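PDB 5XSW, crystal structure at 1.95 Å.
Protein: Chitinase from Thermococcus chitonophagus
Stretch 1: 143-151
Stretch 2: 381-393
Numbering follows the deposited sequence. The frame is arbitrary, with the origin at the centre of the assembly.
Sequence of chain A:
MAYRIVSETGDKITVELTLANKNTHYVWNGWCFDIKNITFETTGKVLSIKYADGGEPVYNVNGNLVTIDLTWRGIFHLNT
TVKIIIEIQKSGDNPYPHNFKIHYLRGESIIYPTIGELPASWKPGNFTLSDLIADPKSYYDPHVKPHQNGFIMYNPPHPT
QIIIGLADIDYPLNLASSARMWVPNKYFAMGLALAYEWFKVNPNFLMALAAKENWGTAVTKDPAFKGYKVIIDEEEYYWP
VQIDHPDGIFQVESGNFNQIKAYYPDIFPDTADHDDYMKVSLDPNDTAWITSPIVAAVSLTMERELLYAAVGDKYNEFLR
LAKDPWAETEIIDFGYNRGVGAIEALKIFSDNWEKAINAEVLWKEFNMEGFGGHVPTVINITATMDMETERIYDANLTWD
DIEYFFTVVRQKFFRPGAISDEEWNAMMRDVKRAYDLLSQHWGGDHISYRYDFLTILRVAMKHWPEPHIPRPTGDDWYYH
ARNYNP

Stretch 1 143-151: HVKPHQNGF
Stretch 2 (381-393) ITATMDMETERIY

Asp386, near the C-terminal end of a helix that enters from earlier in the chain, organizes this contact. Asp386 O accepts a hydrogen bond from His147 N at 3.2 Å, nearly straight at 164°; the carbonyl of Asp386 takes no backbone bond within its own stretch and receives the loop's NH, whereas Ala383 O accepts Met387 N as well as the Gln148 amide. With chi1 of Asp386 at -72° (m), Asp386 OD2 lies 2.5 Å from Asn149 O. The second hydrogen bond is Gln148 NE2 to Ala383 O, 3.2 Å. Gln148 (m, m) starts with CA-to-CB pointing away, and its folded side chain brings the amide back to the helix; the same Gln148 NE2 bonds His147 O at 2.8 Å, so one amide ties both backbones.

Stretch 1 has no regular structure: it is extended through Val144 to Pro146 (phi/psi -56/154) and His147 (-147/-178), then bends at Gln148 (-140/33). The chains run antiparallel, CA atoms pairing Val144 with Thr389 at 5.4 Å, Pro146 with Met387 at 4.6 Å, His147 with Asp386 at 5.4 Å and Gly150 with Thr382 at 6.5 Å. Helical phi/psi values hold from Ile381 to Asp386 (-56/-36); Met387 (-80/-9) follows, and Glu388 turns extended (-72/131).

Around the polar centre, His147 (chi1 61°, p; chi2 103°) lays its ring face over Asp386, whose CB sits 3.8 Å from the ring centroid, 12° off the normal, a CH-pi contact. Pro146 CB meets Met387 SD at 4.0 Å; Met387 is m, m, m, its CA-to-CB bond pointing away. Further out, Val144 (t) has its CA-to-CB bond toward stretch 2, Val144 CG2 3.8 Å from Ile392 CG1 and Val144 CG1 3.5 Å from Glu388 O. At the other end, Thr382 (m) sets CG2 3.6 Å from Asn149 O. Together the stretches bury 552 Å².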

# COMPACT_ATOMS: atom_id res chain seq x y z
N HIS A 143 24.49 21.23 29.22
CA HIS A 143 23.43 22.23 29.24
C HIS A 143 22.55 21.98 28.01
O HIS A 143 23.07 21.78 26.92
CB HIS A 143 24.01 23.64 29.23
CG HIS A 143 23.01 24.70 28.86
ND1 HIS A 143 22.26 25.37 29.81
CD2 HIS A 143 22.64 25.21 27.66
CE1 HIS A 143 21.47 26.24 29.20
NE2 HIS A 143 21.68 26.16 27.90
N VAL A 144 21.24 22.02 28.21
CA VAL A 144 20.26 21.75 27.16
C VAL A 144 19.63 23.04 26.68
O VAL A 144 19.13 23.80 27.47
CB VAL A 144 19.13 20.80 27.70
CG1 VAL A 144 18.00 20.61 26.66
CG2 VAL A 144 19.74 19.46 28.13
N LYS A 145 19.63 23.25 25.38
CA LYS A 145 19.00 24.43 24.78
C LYS A 145 17.58 24.09 24.26
O LYS A 145 17.48 23.41 23.27
CB LYS A 145 19.88 24.91 23.63
CG LYS A 145 19.31 26.11 22.85
CD LYS A 145 20.24 26.58 21.70
CE LYS A 145 20.17 25.64 20.48
NZ LYS A 145 20.58 26.28 19.17
N PRO A 146 16.52 24.54 24.94
CA PRO A 146 15.18 24.22 24.40
C PRO A 146 15.00 24.71 22.96
O PRO A 146 15.66 25.66 22.50
CB PRO A 146 14.21 24.96 25.33
CG PRO A 146 15.06 25.92 26.14
CD PRO A 146 16.47 25.46 26.10
N HIS A 147 14.12 24.03 22.22
CA HIS A 147 13.89 24.35 20.82
C HIS A 147 12.44 24.09 20.44
O HIS A 147 11.64 23.72 21.28
CB HIS A 147 14.81 23.54 19.93
CG HIS A 147 14.59 22.04 20.05
ND1 HIS A 147 13.90 21.30 19.10
CD2 HIS A 147 14.96 21.16 21.02
CE1 HIS A 147 13.89 20.02 19.45
NE2 HIS A 147 14.52 19.90 20.62
N GLN A 148 12.08 24.30 19.18
CA GLN A 148 10.68 24.11 18.81
C GLN A 148 10.60 23.43 17.43
O GLN A 148 9.68 23.70 16.64
CB GLN A 148 9.93 25.48 18.83
CG GLN A 148 9.51 25.92 20.30
CD GLN A 148 8.44 25.00 21.03
OE1 GLN A 148 7.25 25.33 21.03
NE2 GLN A 148 8.89 23.87 21.68
N ASN A 149 11.54 22.56 17.12
CA ASN A 149 11.46 21.83 15.84
C ASN A 149 10.25 20.85 15.82
O ASN A 149 9.92 20.23 16.85
CB ASN A 149 12.75 21.03 15.57
CG ASN A 149 13.96 21.95 15.31
OD1 ASN A 149 14.22 22.35 14.19
ND2 ASN A 149 14.72 22.19 16.34
N GLY A 150 9.62 20.70 14.67
CA GLY A 150 8.50 19.77 14.62
C GLY A 150 9.03 18.49 14.01
O GLY A 150 9.94 17.88 14.56
N PHE A 151 8.50 18.12 12.86
CA PHE A 151 8.85 16.89 12.17
C PHE A 151 10.35 16.90 11.68
O PHE A 151 11.10 15.97 11.92
CB PHE A 151 7.89 16.72 10.94
CG PHE A 151 8.35 15.71 9.94
CD1 PHE A 151 8.70 14.42 10.37
CD2 PHE A 151 8.34 15.99 8.59
CE1 PHE A 151 9.08 13.45 9.46
CE2 PHE A 151 8.77 15.01 7.67
CZ PHE A 151 9.12 13.74 8.12
N ILE A 381 2.73 17.21 22.13
CA ILE A 381 3.77 16.40 22.81
C ILE A 381 5.16 16.70 22.23
O ILE A 381 6.15 16.80 22.99
CB ILE A 381 3.43 14.86 22.72
CG1 ILE A 381 2.19 14.58 23.56
CG2 ILE A 381 4.61 13.99 23.22
CD1 ILE A 381 1.71 13.08 23.52
N THR A 382 5.26 16.84 20.91
CA THR A 382 6.55 17.18 20.31
C THR A 382 7.06 18.51 20.91
O THR A 382 8.25 18.62 21.27
CB THR A 382 6.43 17.31 18.76
OG1 THR A 382 5.88 16.09 18.23
CG2 THR A 382 7.78 17.56 18.05
N ALA A 383 6.19 19.52 20.96
CA ALA A 383 6.56 20.84 21.51
C ALA A 383 7.01 20.70 22.98
O ALA A 383 8.02 21.25 23.38
CB ALA A 383 5.38 21.85 21.39
N THR A 384 6.24 19.98 23.79
CA THR A 384 6.60 19.77 25.21
C THR A 384 7.94 19.05 25.40
O THR A 384 8.74 19.43 26.24
CB THR A 384 5.48 18.99 25.94
OG1 THR A 384 4.25 19.72 25.74
CG2 THR A 384 5.74 18.85 27.46
N MET A 385 8.18 18.00 24.61
CA MET A 385 9.45 17.31 24.66
C MET A 385 10.60 18.22 24.23
O MET A 385 11.67 18.20 24.84
CB MET A 385 9.41 16.07 23.74
CG MET A 385 8.48 14.98 24.30
SD MET A 385 8.47 13.57 23.19
CE MET A 385 9.99 12.73 23.70
N ASP A 386 10.38 18.99 23.18
CA ASP A 386 11.39 19.94 22.67
C ASP A 386 11.86 20.93 23.77
O ASP A 386 12.99 21.39 23.73
CB ASP A 386 10.85 20.80 21.54
CG ASP A 386 10.63 20.06 20.20
OD1 ASP A 386 11.18 18.94 19.96
OD2 ASP A 386 9.96 20.69 19.34
N MET A 387 10.92 21.34 24.63
CA MET A 387 11.21 22.29 25.72
C MET A 387 11.88 21.65 26.94
O MET A 387 12.28 22.36 27.88
CB MET A 387 9.94 22.98 26.21
CG MET A 387 9.22 23.79 25.15
SD MET A 387 10.31 25.13 24.60
CE MET A 387 10.32 26.17 26.09
N GLU A 388 11.97 20.32 26.98
CA GLU A 388 12.41 19.63 28.19
C GLU A 388 13.92 19.86 28.38
O GLU A 388 14.68 19.70 27.43
CB GLU A 388 12.11 18.13 28.12
CG GLU A 388 12.69 17.34 29.29
CD GLU A 388 12.01 17.63 30.63
OE1 GLU A 388 10.82 18.00 30.63
OE2 GLU A 388 12.65 17.44 31.70
N THR A 389 14.34 20.27 29.56
CA THR A 389 15.76 20.43 29.83
C THR A 389 16.28 19.55 30.96
O THR A 389 17.45 19.21 30.99
CB THR A 389 16.12 21.89 30.16
OG1 THR A 389 15.38 22.33 31.30
CG2 THR A 389 15.81 22.78 28.99
N GLU A 390 15.42 19.27 31.92
CA GLU A 390 15.77 18.47 33.08
C GLU A 390 16.02 16.98 32.91
O GLU A 390 16.91 16.43 33.53
CB GLU A 390 14.78 18.73 34.21
CG GLU A 390 14.73 20.19 34.60
CD GLU A 390 13.99 20.41 35.89
OE1 GLU A 390 13.55 19.43 36.51
OE2 GLU A 390 13.85 21.59 36.28
N ARG A 391 15.19 16.32 32.12
CA ARG A 391 15.27 14.88 31.98
C ARG A 391 15.48 14.51 30.52
O ARG A 391 14.54 14.53 29.73
CB ARG A 391 13.96 14.27 32.49
CG ARG A 391 14.08 12.94 33.18
CD ARG A 391 12.88 12.66 34.08
NE ARG A 391 11.62 12.92 33.40
CZ ARG A 391 10.44 12.96 34.00
NH1 ARG A 391 10.34 12.74 35.30
NH2 ARG A 391 9.36 13.22 33.29
N ILE A 392 16.70 14.14 30.17
CA ILE A 392 17.04 13.85 28.79
C ILE A 392 17.51 12.42 28.71
O ILE A 392 18.33 11.99 29.50
CB ILE A 392 18.18 14.75 28.27
CG1 ILE A 392 17.80 16.22 28.39
CG2 ILE A 392 18.49 14.42 26.83
CD1 ILE A 392 16.41 16.53 27.91
N TYR A 393 17.00 11.68 27.74
CA TYR A 393 17.39 10.28 27.66
C TYR A 393 18.91 10.08 27.46
O TYR A 393 19.54 10.75 26.67
CB TYR A 393 16.64 9.59 26.52
CG TYR A 393 16.99 8.17 26.36
CD1 TYR A 393 16.47 7.23 27.22
CD2 TYR A 393 17.84 7.76 25.34
CE1 TYR A 393 16.80 5.84 27.09
CE2 TYR A 393 18.17 6.41 25.20
CZ TYR A 393 17.60 5.46 26.06
OH TYR A 393 17.92 4.13 25.89